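Endoglucanase (PDB 2YIK) probably hydrolyses internal beta-1,4-glucosidic bonds of cellulose, as a family 9 glycoside hydrolase of Clostridium thermocellum. Local coordinates at residues A[45-53]-A[469-477]. Sequence-based numbering, arbitrary orientation.
Sequences QYSMFFYDA and YVLYGALVG
Gly473 presses its bare CA against the carbonyl of Tyr46, a worked example of how a residue without a side chain lets a turn dock closely on the backbone of 45-53. The CA-H...O contact is 3.1 Å from Gly473 CA to Tyr46 O; with no side chain and a positive phi of 80°, Gly473 can bring its CA this close to the oxygen. The ring of Tyr46 leans on that of Tyr472, Tyr46 CE2 to Tyr472 CD1 at 3.4 Å, their planes nearly perpendicular at 88° but meeting obliquely; the Tyr46 hydroxyl is hydrogen-bonded to Asp524. Gly473 is the third residue of a type II turn running from Leu471 to Ala474, part of the long loop ahead of helix 499-516, and this turn lies against the segment where helices 40-47 and 49-54 follow each other in the family 9 catalytic domain, whose fold is an (alpha/alpha)6 barrel. Phe50, its CG swung anti to its own nitrogen (chi1 175°), sets the CD1 side of its ring between Leu471 and Ala474, the two ends of the turn: Phe50 CD1 lies 3.6 Å from Ala474 CB and 4.0 Å from Leu471 CD1. That same methyl, Leu471 CD1, abuts Ala53 CB tightly at 3.4 Å. Between the two groups of contacts, a water bridges the backbones, donating to Tyr472 O at 2.9 Å and, weakly, to Phe49 O, while Phe49 CB packs against Tyr472 O and its ring leads away to meet His153 edge-to-face.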
ATOM      1  N   GLN A  45      14.564  -0.146   8.939  1.00 28.97           N
ATOM      2  CA  GLN A  45      14.488  -1.449   9.585  1.00 29.36           C
ATOM      3  C   GLN A  45      13.203  -1.587  10.384  1.00 28.83           C
ATOM      4  O   GLN A  45      12.428  -2.524  10.179  1.00 28.97           O
ATOM      5  CB  GLN A  45      15.689  -1.651  10.509  1.00 31.57           C
ATOM      6  CG  GLN A  45      15.531  -2.810  11.472  1.00 32.47           C
ATOM      7  CD  GLN A  45      16.645  -2.869  12.512  1.00 35.27           C
ATOM      8  OE1 GLN A  45      17.065  -1.841  13.048  1.00 33.76           O
ATOM      9  NE2 GLN A  45      17.114  -4.076  12.813  1.00 34.61           N
ATOM     10  N   TYR A  46      12.981  -0.650  11.297  1.00 28.03           N
ATOM     11  CA  TYR A  46      11.790  -0.672  12.132  1.00 28.65           C
ATOM     12  C   TYR A  46      10.475  -0.572  11.359  1.00 29.01           C
ATOM     13  O   TYR A  46       9.519  -1.281  11.672  1.00 29.00           O
ATOM     14  CB  TYR A  46      11.855   0.458  13.166  1.00 30.10           C
ATOM     15  CG  TYR A  46      12.638   0.121  14.419  1.00 31.07           C
ATOM     16  CD1 TYR A  46      13.918  -0.422  14.341  1.00 30.81           C
ATOM     17  CD2 TYR A  46      12.103   0.367  15.683  1.00 30.76           C
ATOM     18  CE1 TYR A  46      14.647  -0.713  15.487  1.00 32.75           C
ATOM     19  CE2 TYR A  46      12.823   0.080  16.840  1.00 32.00           C
ATOM     20  CZ  TYR A  46      14.096  -0.459  16.734  1.00 32.72           C
ATOM     21  OH  TYR A  46      14.825  -0.731  17.871  1.00 31.69           O
ATOM     22  N   SER A  47      10.428   0.295  10.350  1.00 28.95           N
ATOM     23  CA  SER A  47       9.198   0.505   9.579  1.00 28.35           C
ATOM     24  C   SER A  47       8.470  -0.747   9.093  1.00 28.86           C
ATOM     25  O   SER A  47       7.241  -0.784   9.103  1.00 27.71           O
ATOM     26  CB  SER A  47       9.456   1.436   8.378  1.00 28.36           C
ATOM     27  OG  SER A  47      10.193   0.799   7.349  1.00 26.57           O
ATOM     28  N   MET A  48       9.208  -1.771   8.676  1.00 29.44           N
ATOM     29  CA  MET A  48       8.566  -2.981   8.167  1.00 28.69           C
ATOM     30  C   MET A  48       7.944  -3.884   9.215  1.00 27.93           C
ATOM     31  O   MET A  48       7.063  -4.686   8.899  1.00 27.08           O
ATOM     32  CB  MET A  48       9.545  -3.780   7.302  1.00 27.29           C
ATOM     33  CG  MET A  48       9.832  -3.096   5.982  1.00 30.04           C
ATOM     34  SD  MET A  48      11.067  -3.891   4.937  1.00 33.79           S
ATOM     35  CE  MET A  48      12.530  -3.180   5.569  1.00 31.29           C
ATOM     36  N   PHE A  49       8.379  -3.756  10.462  1.00 27.38           N
ATOM     37  CA  PHE A  49       7.837  -4.604  11.514  1.00 27.99           C
ATOM     38  C   PHE A  49       6.351  -4.434  11.758  1.00 27.35           C
ATOM     39  O   PHE A  49       5.723  -5.309  12.349  1.00 27.57           O
ATOM     40  CB  PHE A  49       8.623  -4.407  12.807  1.00 27.60           C
ATOM     41  CG  PHE A  49       9.911  -5.158  12.820  1.00 28.54           C
ATOM     42  CD1 PHE A  49       9.962  -6.476  13.271  1.00 29.14           C
ATOM     43  CD2 PHE A  49      11.064  -4.577  12.312  1.00 27.83           C
ATOM     44  CE1 PHE A  49      11.151  -7.204  13.203  1.00 30.02           C
ATOM     45  CE2 PHE A  49      12.248  -5.288  12.240  1.00 27.75           C
ATOM     46  CZ  PHE A  49      12.296  -6.605  12.689  1.00 29.30           C
ATOM     47  N   PHE A  50       5.779  -3.326  11.298  1.00 26.25           N
ATOM     48  CA  PHE A  50       4.346  -3.140  11.477  1.00 26.08           C
ATOM     49  C   PHE A  50       3.639  -4.199  10.653  1.00 25.18           C
ATOM     50  O   PHE A  50       2.588  -4.701  11.038  1.00 25.17           O
ATOM     51  CB  PHE A  50       3.869  -1.770  10.992  1.00 25.70           C
ATOM     52  CG  PHE A  50       2.371  -1.622  11.056  1.00 25.84           C
ATOM     53  CD1 PHE A  50       1.729  -1.449  12.276  1.00 25.40           C
ATOM     54  CD2 PHE A  50       1.598  -1.691   9.897  1.00 25.79           C
ATOM     55  CE1 PHE A  50       0.340  -1.393  12.347  1.00 26.71           C
ATOM     56  CE2 PHE A  50       0.214  -1.637   9.957  1.00 25.66           C
ATOM     57  CZ  PHE A  50      -0.418  -1.469  11.181  1.00 26.35           C
ATOM     58  N   TYR A  51       4.220  -4.542   9.513  1.00 25.40           N
ATOM     59  CA  TYR A  51       3.604  -5.537   8.660  1.00 25.44           C
ATOM     60  C   TYR A  51       3.629  -6.907   9.322  1.00 25.77           C
ATOM     61  O   TYR A  51       2.663  -7.661   9.218  1.00 25.09           O
ATOM     62  CB  TYR A  51       4.281  -5.523   7.290  1.00 24.53           C
ATOM     63  CG  TYR A  51       3.970  -4.231   6.568  1.00 25.20           C
ATOM     64  CD1 TYR A  51       2.675  -3.962   6.115  1.00 24.84           C
ATOM     65  CD2 TYR A  51       4.937  -3.234   6.430  1.00 24.38           C
ATOM     66  CE1 TYR A  51       2.348  -2.727   5.548  1.00 26.11           C
ATOM     67  CE2 TYR A  51       4.622  -1.996   5.868  1.00 25.64           C
ATOM     68  CZ  TYR A  51       3.325  -1.746   5.433  1.00 24.85           C
ATOM     69  OH  TYR A  51       2.998  -0.510   4.925  1.00 22.56           O
ATOM     70  N   ASP A  52       4.710  -7.218  10.032  1.00 26.04           N
ATOM     71  CA  ASP A  52       4.784  -8.499  10.725  1.00 26.80           C
ATOM     72  C   ASP A  52       3.671  -8.574  11.765  1.00 27.26           C
ATOM     73  O   ASP A  52       3.112  -9.644  12.012  1.00 27.59           O
ATOM     74  CB  ASP A  52       6.130  -8.670  11.432  1.00 27.80           C
ATOM     75  CG  ASP A  52       7.296  -8.694  10.470  1.00 29.69           C
ATOM     76  OD1 ASP A  52       7.433  -7.727   9.689  1.00 29.97           O
ATOM     77  OD2 ASP A  52       8.074  -9.675  10.497  1.00 29.25           O
ATOM     78  N   ALA A  53       3.346  -7.431  12.367  1.00 27.60           N
ATOM     79  CA  ALA A  53       2.311  -7.378  13.392  1.00 26.57           C
ATOM     80  C   ALA A  53       0.909  -7.556  12.833  1.00 27.36           C
ATOM     81  O   ALA A  53      -0.015  -7.879  13.579  1.00 28.37           O
ATOM     82  CB  ALA A  53       2.402  -6.063  14.161  1.00 25.40           C
ATOM     83  N   TYR A 469       2.675  -5.718  24.237  1.00 38.02           N
ATOM     84  CA  TYR A 469       3.728  -5.810  23.224  1.00 37.20           C
ATOM     85  C   TYR A 469       4.000  -4.493  22.508  1.00 35.31           C
ATOM     86  O   TYR A 469       3.096  -3.687  22.295  1.00 34.24           O
ATOM     87  CB  TYR A 469       3.345  -6.870  22.194  1.00 39.09           C
ATOM     88  CG  TYR A 469       2.925  -8.172  22.823  1.00 40.16           C
ATOM     89  CD1 TYR A 469       3.858  -9.001  23.444  1.00 41.07           C
ATOM     90  CD2 TYR A 469       1.588  -8.565  22.820  1.00 40.82           C
ATOM     91  CE1 TYR A 469       3.465 -10.197  24.049  1.00 41.96           C
ATOM     92  CE2 TYR A 469       1.185  -9.751  23.423  1.00 41.45           C
ATOM     93  CZ  TYR A 469       2.125 -10.563  24.034  1.00 42.02           C
ATOM     94  OH  TYR A 469       1.720 -11.740  24.630  1.00 41.87           O
ATOM     95  N   VAL A 470       5.254  -4.290  22.127  1.00 34.26           N
ATOM     96  CA  VAL A 470       5.664  -3.076  21.431  1.00 33.68           C
ATOM     97  C   VAL A 470       5.506  -3.237  19.918  1.00 33.66           C
ATOM     98  O   VAL A 470       6.165  -4.076  19.299  1.00 32.50           O
ATOM     99  CB  VAL A 470       7.137  -2.729  21.746  1.00 33.21           C
ATOM    100  CG1 VAL A 470       7.532  -1.434  21.049  1.00 32.36           C
ATOM    101  CG2 VAL A 470       7.332  -2.602  23.262  1.00 32.51           C
ATOM    102  N   LEU A 471       4.623  -2.425  19.341  1.00 33.16           N
ATOM    103  CA  LEU A 471       4.343  -2.442  17.902  1.00 31.45           C
ATOM    104  C   LEU A 471       5.441  -1.677  17.160  1.00 30.79           C
ATOM    105  O   LEU A 471       5.193  -0.615  16.589  1.00 29.74           O
ATOM    106  CB  LEU A 471       2.980  -1.787  17.649  1.00 29.42           C
ATOM    107  CG  LEU A 471       2.316  -1.803  16.268  1.00 28.44           C
ATOM    108  CD1 LEU A 471       1.894  -3.229  15.898  1.00 25.44           C
ATOM    109  CD2 LEU A 471       1.096  -0.878  16.297  1.00 24.93           C
ATOM    110  N   TYR A 472       6.652  -2.228  17.165  1.00 30.11           N
ATOM    111  CA  TYR A 472       7.807  -1.601  16.519  1.00 29.53           C
ATOM    112  C   TYR A 472       7.572  -1.120  15.094  1.00 30.71           C
ATOM    113  O   TYR A 472       7.018  -1.850  14.271  1.00 29.92           O
ATOM    114  CB  TYR A 472       8.995  -2.569  16.509  1.00 31.30           C
ATOM    115  CG  TYR A 472       9.637  -2.797  17.855  1.00 32.05           C
ATOM    116  CD1 TYR A 472      10.425  -1.808  18.445  1.00 31.22           C
ATOM    117  CD2 TYR A 472       9.443  -3.992  18.549  1.00 33.06           C
ATOM    118  CE1 TYR A 472      11.007  -2.000  19.688  1.00 34.51           C
ATOM    119  CE2 TYR A 472      10.018  -4.199  19.805  1.00 34.04           C
ATOM    120  CZ  TYR A 472      10.803  -3.198  20.366  1.00 35.76           C
ATOM    121  OH  TYR A 472      11.399  -3.398  21.592  1.00 36.63           O
ATOM    122  N   GLY A 473       7.992   0.116  14.821  1.00 29.84           N
ATOM    123  CA  GLY A 473       7.885   0.674  13.484  1.00 28.24           C
ATOM    124  C   GLY A 473       6.574   1.240  12.990  1.00 28.37           C
ATOM    125  O   GLY A 473       6.513   1.762  11.877  1.00 27.80           O
ATOM    126  N   ALA A 474       5.521   1.142  13.791  1.00 28.41           N
ATOM    127  CA  ALA A 474       4.232   1.677  13.373  1.00 28.13           C
ATOM    128  C   ALA A 474       4.258   3.208  13.377  1.00 28.48           C
ATOM    129  O   ALA A 474       4.732   3.824  14.334  1.00 27.87           O
ATOM    130  CB  ALA A 474       3.130   1.176  14.299  1.00 27.04           C
ATOM    131  N   LEU A 475       3.762   3.811  12.299  1.00 27.49           N
ATOM    132  CA  LEU A 475       3.695   5.267  12.187  1.00 27.60           C
ATOM    133  C   LEU A 475       2.243   5.618  12.469  1.00 27.64           C
ATOM    134  O   LEU A 475       1.358   5.283  11.683  1.00 26.75           O
ATOM    135  CB  LEU A 475       4.071   5.728  10.776  1.00 26.04           C
ATOM    136  CG  LEU A 475       3.883   7.216  10.458  1.00 26.51           C
ATOM    137  CD1 LEU A 475       4.837   8.055  11.290  1.00 25.09           C
ATOM    138  CD2 LEU A 475       4.132   7.457   8.970  1.00 26.36           C
ATOM    139  N   VAL A 476       1.991   6.273  13.597  1.00 26.92           N
ATOM    140  CA  VAL A 476       0.625   6.628  13.952  1.00 25.59           C
ATOM    141  C   VAL A 476       0.094   7.812  13.138  1.00 24.83           C
ATOM    142  O   VAL A 476       0.854   8.509  12.463  1.00 23.05           O
ATOM    143  CB  VAL A 476       0.528   6.949  15.448  1.00 25.68           C
ATOM    144  CG1 VAL A 476       1.005   5.743  16.261  1.00 25.90           C
ATOM    145  CG2 VAL A 476       1.361   8.182  15.773  1.00 24.24           C
ATOM    146  N   GLY A 477      -1.219   8.017  13.203  1.00 25.05           N
ATOM    147  CA  GLY A 477      -1.851   9.103  12.477  1.00 25.07           C
ATOM    148  C   GLY A 477      -1.038  10.382  12.495  1.00 26.64           C
ATOM    149  O   GLY A 477      -0.893  11.049  11.471  1.00 26.24           O
TER
HETATM  150  O   HOH W   1       5.238  -3.956  15.014  1.00 30.11           O